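Local atomic coordinates of halotolerant alpha-type carbonic anhydrase (dCA II) (Dunaliella salina, PDB entry 1Y7W), a protein that catalyses the reversible hydration of carbon dioxide to bicarbonate at a zinc site and tolerates high salt. Residues 31-36 and 45-50; 21-26 and 41-46. All coordinates share one frame; numbering follows the deposited sequence.

Contact 1: residues 31-36 and 45-50; sequences DWPGLQ and ACSGSN
Pro33 meets the turn of Cys46 and Ser47 with two ring carbons, CB and CG. Each touches a different residue. CB meets the side-chain oxygen of Ser47, with Pro33 CB 3.3 Å from Ser47 OG. Next to it, Pro33 CG lies 3.7 Å from Cys46 O and 4.2 Å from Cys46 CB. The Ser47 hydroxyl is placed by chi1 of -69°, with OG anti to its own carbonyl carbon, and this brings it up against the proline. A water sits between Pro33 O and Ser47 OG. The water oxygen lies 2.8 Å from Pro33 O, to which it can donate, but its approach to the hydroxyl is too short to be sure of. The contact belongs to the N-terminal part of the alpha-type carbonic anhydrase fold, where residues 45-47 form part of a 3-10 turn. Gly48 N closes on Ala45 O at 3.0 Å. Cys46 CB is directed toward residues 31-36, and SG forms the disulfide with Cys236. Trp32 flanks the cysteine at the limit of contact, with Trp32 CB 4.5 Å from Cys46 CB. Its indole NE1 is hydrogen-bonded to Asp24 O.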
loop_
_atom_site.group_PDB
_atom_site.type_symbol
_atom_site.label_atom_id
_atom_site.label_comp_id
_atom_site.label_asym_id
_atom_site.label_seq_id
_atom_site.Cartn_x
_atom_site.Cartn_y
_atom_site.Cartn_z
ATOM N N ASP A 31 9.661 0.222 -18.583
ATOM C CA ASP A 31 11.129 0.162 -18.786
ATOM C C ASP A 31 11.939 -0.605 -17.737
ATOM O O ASP A 31 13.095 -1.009 -18.005
ATOM C CB ASP A 31 11.737 1.588 -18.879
ATOM C CG ASP A 31 11.392 2.487 -17.700
ATOM O OD1 ASP A 31 10.341 2.329 -17.044
ATOM O OD2 ASP A 31 12.199 3.398 -17.429
ATOM N N TRP A 32 11.338 -0.823 -16.580
ATOM C CA TRP A 32 12.051 -1.473 -15.462
ATOM C C TRP A 32 12.700 -2.830 -15.732
ATOM O O TRP A 32 13.868 -3.025 -15.359
ATOM C CB TRP A 32 11.130 -1.655 -14.236
ATOM C CG TRP A 32 10.727 -0.368 -13.582
ATOM C CD1 TRP A 32 11.136 0.896 -13.892
ATOM C CD2 TRP A 32 9.728 -0.237 -12.585
ATOM N NE1 TRP A 32 10.429 1.832 -13.145
ATOM C CE2 TRP A 32 9.543 1.159 -12.348
ATOM C CE3 TRP A 32 8.941 -1.164 -11.886
ATOM C CZ2 TRP A 32 8.608 1.642 -11.444
ATOM C CZ3 TRP A 32 8.004 -0.676 -10.983
ATOM C CH2 TRP A 32 7.853 0.714 -10.773
ATOM N N PRO A 33 11.968 -3.768 -16.353
ATOM C CA PRO A 33 12.542 -5.090 -16.633
ATOM C C PRO A 33 13.767 -5.062 -17.578
ATOM O O PRO A 33 14.610 -5.984 -17.586
ATOM C CB PRO A 33 11.386 -5.841 -17.260
ATOM C CG PRO A 33 10.125 -5.121 -16.735
ATOM C CD PRO A 33 10.567 -3.687 -16.806
ATOM N N GLY A 34 13.866 -4.017 -18.389
ATOM C CA GLY A 34 14.957 -3.930 -19.339
ATOM C C GLY A 34 16.143 -3.096 -18.905
ATOM O O GLY A 34 17.173 -3.081 -19.614
ATOM N N LEU A 35 16.063 -2.415 -17.768
ATOM C CA LEU A 35 17.174 -1.589 -17.331
ATOM C C LEU A 35 18.398 -2.455 -17.069
ATOM O O LEU A 35 18.306 -3.501 -16.434
ATOM C CB LEU A 35 16.845 -0.815 -16.084
ATOM C CG LEU A 35 15.655 0.137 -16.236
ATOM C CD1 LEU A 35 15.317 0.692 -14.899
ATOM C CD2 LEU A 35 15.997 1.241 -17.273
ATOM N N GLN A 36 19.523 -1.995 -17.603
ATOM C CA GLN A 36 20.801 -2.706 -17.468
ATOM C C GLN A 36 21.888 -1.728 -17.160
ATOM O O GLN A 36 21.818 -0.590 -17.565
ATOM C CB GLN A 36 21.189 -3.443 -18.776
ATOM C CG GLN A 36 20.412 -4.718 -19.073
ATOM C CD GLN A 36 21.210 -5.684 -19.970
ATOM O OE1 GLN A 36 21.552 -5.338 -21.118
ATOM N NE2 GLN A 36 21.513 -6.903 -19.455
ATOM N N ALA A 45 13.959 -9.601 -11.323
ATOM C CA ALA A 45 12.679 -10.113 -10.799
ATOM C C ALA A 45 11.468 -9.330 -11.302
ATOM O O ALA A 45 10.339 -9.805 -11.206
ATOM C CB ALA A 45 12.687 -10.154 -9.256
ATOM N N CYS A 46 11.703 -8.150 -11.856
ATOM C CA CYS A 46 10.571 -7.360 -12.414
ATOM C C CYS A 46 9.998 -7.988 -13.659
ATOM O O CYS A 46 8.946 -7.553 -14.157
ATOM C CB CYS A 46 10.970 -5.906 -12.666
ATOM S SG CYS A 46 11.363 -5.019 -11.126
ATOM N N SER A 47 10.678 -9.026 -14.165
ATOM C CA SER A 47 10.197 -9.798 -15.307
ATOM C C SER A 47 9.491 -11.083 -14.871
ATOM O O SER A 47 9.117 -11.890 -15.715
ATOM C CB SER A 47 11.361 -10.236 -16.238
ATOM O OG SER A 47 11.883 -9.122 -16.878
ATOM N N GLY A 48 9.334 -11.309 -13.566
ATOM C CA GLY A 48 8.641 -12.541 -13.127
ATOM C C GLY A 48 7.206 -12.744 -13.631
ATOM O O GLY A 48 6.625 -11.865 -14.318
ATOM N N SER A 49 6.611 -13.901 -13.309
ATOM C CA SER A 49 5.245 -14.187 -13.714
ATOM C C SER A 49 4.169 -14.049 -12.634
ATOM O O SER A 49 2.988 -14.329 -12.901
ATOM C CB SER A 49 5.162 -15.581 -14.405
ATOM O OG SER A 49 5.750 -16.577 -13.583
ATOM N N ASN A 50 4.551 -13.584 -11.429
ATOM C CA ASN A 50 3.579 -13.323 -10.354
ATOM C C ASN A 50 3.725 -11.828 -9.953
ATOM O O ASN A 50 3.828 -11.442 -8.768
ATOM C CB ASN A 50 3.841 -14.223 -9.171
ATOM C CG ASN A 50 3.796 -15.691 -9.560
ATOM O OD1 ASN A 50 2.754 -16.236 -9.914
ATOM N ND2 ASN A 50 4.947 -16.315 -9.538
HETATM O O HOH W 1 13.919 -8.110 -15.872
#

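Contact 2: residues 21-26 and 41-46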
loop_
_atom_site.group_PDB
_atom_site.type_symbol
_atom_site.label_atom_id
_atom_site.label_comp_id
_atom_site.label_asym_id
_atom_site.label_seq_id
_atom_site.Cartn_x
_atom_site.Cartn_y
_atom_site.Cartn_z
ATOM N N ASP A 21 15.755 5.881 -6.516
ATOM C CA ASP A 21 17.102 5.924 -7.031
ATOM C C ASP A 21 17.411 5.435 -8.428
ATOM O O ASP A 21 17.816 6.228 -9.302
ATOM C CB ASP A 21 18.040 5.313 -6.001
ATOM C CG ASP A 21 18.473 6.348 -4.968
ATOM O OD1 ASP A 21 19.142 7.330 -5.387
ATOM O OD2 ASP A 21 18.130 6.201 -3.762
ATOM N N GLY A 22 17.229 4.155 -8.671
ATOM C CA GLY A 22 17.555 3.679 -10.003
ATOM C C GLY A 22 16.396 3.649 -10.984
ATOM O O GLY A 22 16.579 3.113 -12.085
ATOM N N TYR A 23 15.251 4.262 -10.640
ATOM C CA TYR A 23 14.100 4.186 -11.528
ATOM C C TYR A 23 13.095 5.331 -11.344
ATOM O O TYR A 23 13.161 6.063 -10.376
ATOM C CB TYR A 23 13.392 2.848 -11.279
ATOM C CG TYR A 23 12.771 2.775 -9.909
ATOM C CD1 TYR A 23 11.477 3.241 -9.689
ATOM C CD2 TYR A 23 13.510 2.310 -8.798
ATOM C CE1 TYR A 23 10.935 3.252 -8.409
ATOM C CE2 TYR A 23 12.981 2.316 -7.529
ATOM C CZ TYR A 23 11.688 2.790 -7.339
ATOM O OH TYR A 23 11.115 2.822 -6.110
ATOM N N ASP A 24 12.148 5.463 -12.275
ATOM C CA ASP A 24 11.130 6.495 -12.137
ATOM C C ASP A 24 9.825 5.955 -12.742
ATOM O O ASP A 24 9.762 4.810 -13.201
ATOM C CB ASP A 24 11.536 7.798 -12.819
ATOM C CG ASP A 24 11.726 7.655 -14.313
ATOM O OD1 ASP A 24 10.858 7.109 -15.031
ATOM O OD2 ASP A 24 12.787 8.114 -14.780
ATOM N N TYR A 25 8.796 6.782 -12.690
ATOM C CA TYR A 25 7.474 6.386 -13.164
ATOM C C TYR A 25 7.072 6.963 -14.485
ATOM O O TYR A 25 5.881 6.896 -14.875
ATOM C CB TYR A 25 6.416 6.754 -12.123
ATOM C CG TYR A 25 6.509 5.866 -10.908
ATOM C CD1 TYR A 25 7.317 6.217 -9.814
ATOM C CD2 TYR A 25 5.757 4.702 -10.833
ATOM C CE1 TYR A 25 7.342 5.412 -8.651
ATOM C CE2 TYR A 25 5.777 3.889 -9.681
ATOM C CZ TYR A 25 6.556 4.254 -8.606
ATOM O OH TYR A 25 6.477 3.485 -7.444
ATOM N N MET A 26 8.038 7.507 -15.218
ATOM C CA MET A 26 7.682 8.086 -16.502
ATOM C C MET A 26 6.994 7.090 -17.429
ATOM O O MET A 26 6.087 7.460 -18.158
ATOM C CB MET A 26 8.901 8.707 -17.182
ATOM C CG MET A 26 8.528 9.454 -18.453
ATOM S SD MET A 26 9.928 10.175 -19.328
ATOM C CE MET A 26 10.142 8.857 -20.702
ATOM N N THR A 41 21.553 -6.952 -16.078
ATOM C CA THR A 41 20.160 -6.548 -15.821
ATOM C C THR A 41 19.984 -6.100 -14.372
ATOM O O THR A 41 20.304 -6.812 -13.396
ATOM C CB THR A 41 19.218 -7.662 -16.166
ATOM O OG1 THR A 41 19.395 -7.967 -17.544
ATOM C CG2 THR A 41 17.709 -7.215 -15.952
ATOM N N LYS A 42 19.431 -4.911 -14.212
ATOM C CA LYS A 42 19.304 -4.330 -12.879
ATOM C C LYS A 42 18.217 -4.947 -12.025
ATOM O O LYS A 42 18.422 -5.239 -10.863
ATOM C CB LYS A 42 19.108 -2.829 -13.063
ATOM C CG LYS A 42 19.269 -1.931 -11.840
ATOM C CD LYS A 42 19.311 -0.540 -12.470
ATOM C CE LYS A 42 19.116 0.571 -11.503
ATOM N NZ LYS A 42 18.971 1.834 -12.314
ATOM N N TYR A 43 17.083 -5.227 -12.623
ATOM C CA TYR A 43 15.929 -5.760 -11.915
ATOM C C TYR A 43 15.338 -6.993 -12.576
ATOM O O TYR A 43 14.185 -6.995 -13.105
ATOM C CB TYR A 43 14.870 -4.639 -11.838
ATOM C CG TYR A 43 15.359 -3.355 -11.264
ATOM C CD1 TYR A 43 15.950 -3.315 -10.016
ATOM C CD2 TYR A 43 15.179 -2.143 -11.941
ATOM C CE1 TYR A 43 16.340 -2.142 -9.464
ATOM C CE2 TYR A 43 15.572 -0.955 -11.377
ATOM C CZ TYR A 43 16.150 -0.952 -10.149
ATOM O OH TYR A 43 16.542 0.236 -9.562
ATOM N N PRO A 44 16.089 -8.111 -12.518
ATOM C CA PRO A 44 15.636 -9.359 -13.116
ATOM C C PRO A 44 14.288 -9.866 -12.599
ATOM O O PRO A 44 13.504 -10.451 -13.384
ATOM C CB PRO A 44 16.795 -10.336 -12.833
ATOM C CG PRO A 44 17.394 -9.788 -11.588
ATOM C CD PRO A 44 17.389 -8.270 -11.830
ATOM N N ALA A 45 13.959 -9.601 -11.323
ATOM C CA ALA A 45 12.679 -10.113 -10.799
ATOM C C ALA A 45 11.468 -9.330 -11.302
ATOM O O ALA A 45 10.339 -9.805 -11.206
ATOM C CB ALA A 45 12.687 -10.154 -9.256
ATOM N N CYS A 46 11.703 -8.150 -11.856
ATOM C CA CYS A 46 10.571 -7.360 -12.414
ATOM C C CYS A 46 9.998 -7.988 -13.659
ATOM O O CYS A 46 8.946 -7.553 -14.157
ATOM C CB CYS A 46 10.970 -5.906 -12.666
ATOM S SG CYS A 46 11.363 -5.019 -11.126
#
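Lys42 and Tyr43 reach together over Gly22, where the N-terminal arm of the alpha-type carbonic anhydrase fold runs past the loop 41-46. The arm itself is shaped by an Asx turn, in which Asp24 OD1 accepts from Met26 N at 2.9 Å.

The polar part is one hydrogen bond. Lys42 NZ donates to Gly22 O at 2.7 Å. The ammonium lies in the carbonyl plane, on a lone pair, with a C=O...N angle of 114°. The lysine can span the distance because CG is anti to the backbone N (chi1 -166°) and the rest of the chain is extended. An alanine in place of Lys42 removes NZ and CG, which would probably leave Gly22 O without this donor and the face of the Tyr43 ring without its covering methylene.

Van der Waals packing is close around the glycine. Lys42 CE lies 3.8 Å from Gly22 CA, and Tyr43 OH approaches the same CA at 3.6 Å. A side chain at Gly22 would run into both, so the absence of a CB lets the two residues close in.

The aromatic part brings two tyrosines together. The side chains of Tyr23 and Tyr43 cross at about a right angle. The hydroxyl of Tyr43 comes to the edge of the Tyr23 ring, near its plane, and its OH is 3.8 Å from Tyr23 CD2. Beyond this pair, Tyr23 meets Trp32 edge-to-face, and Tyr43 rests on Pro234. The Tyr23 side chain is about 9 Å from the bound zinc ion. Within the loop, Lys42 CG sits 3.6 Å above the plane of the Tyr43 ring, over its centre.

Contact 1 is partly buried, and contact 2 lies at the surface. Their centres are 7 Å apart, and they share Ala45 and Cys46. Neither is built from the central sheet; both join loops of the N-terminal region. Contact 1 is mostly proline packing against Cys46 and Ser47, and includes the buried disulfide cysteine, Cys46. Contact 2 depends on a charged side chain reaching a backbone carbonyl and on a pair of tyrosines. The two are connected directly. Lys42 N probably hydrogen-bonds to Leu35 O at 2.9 Å, and Gln36 NE2 probably does so to Thr41 OG1 at 3.0 Å. Residues 21-26 and 31-36 thus meet neighbouring parts of residues 41-50.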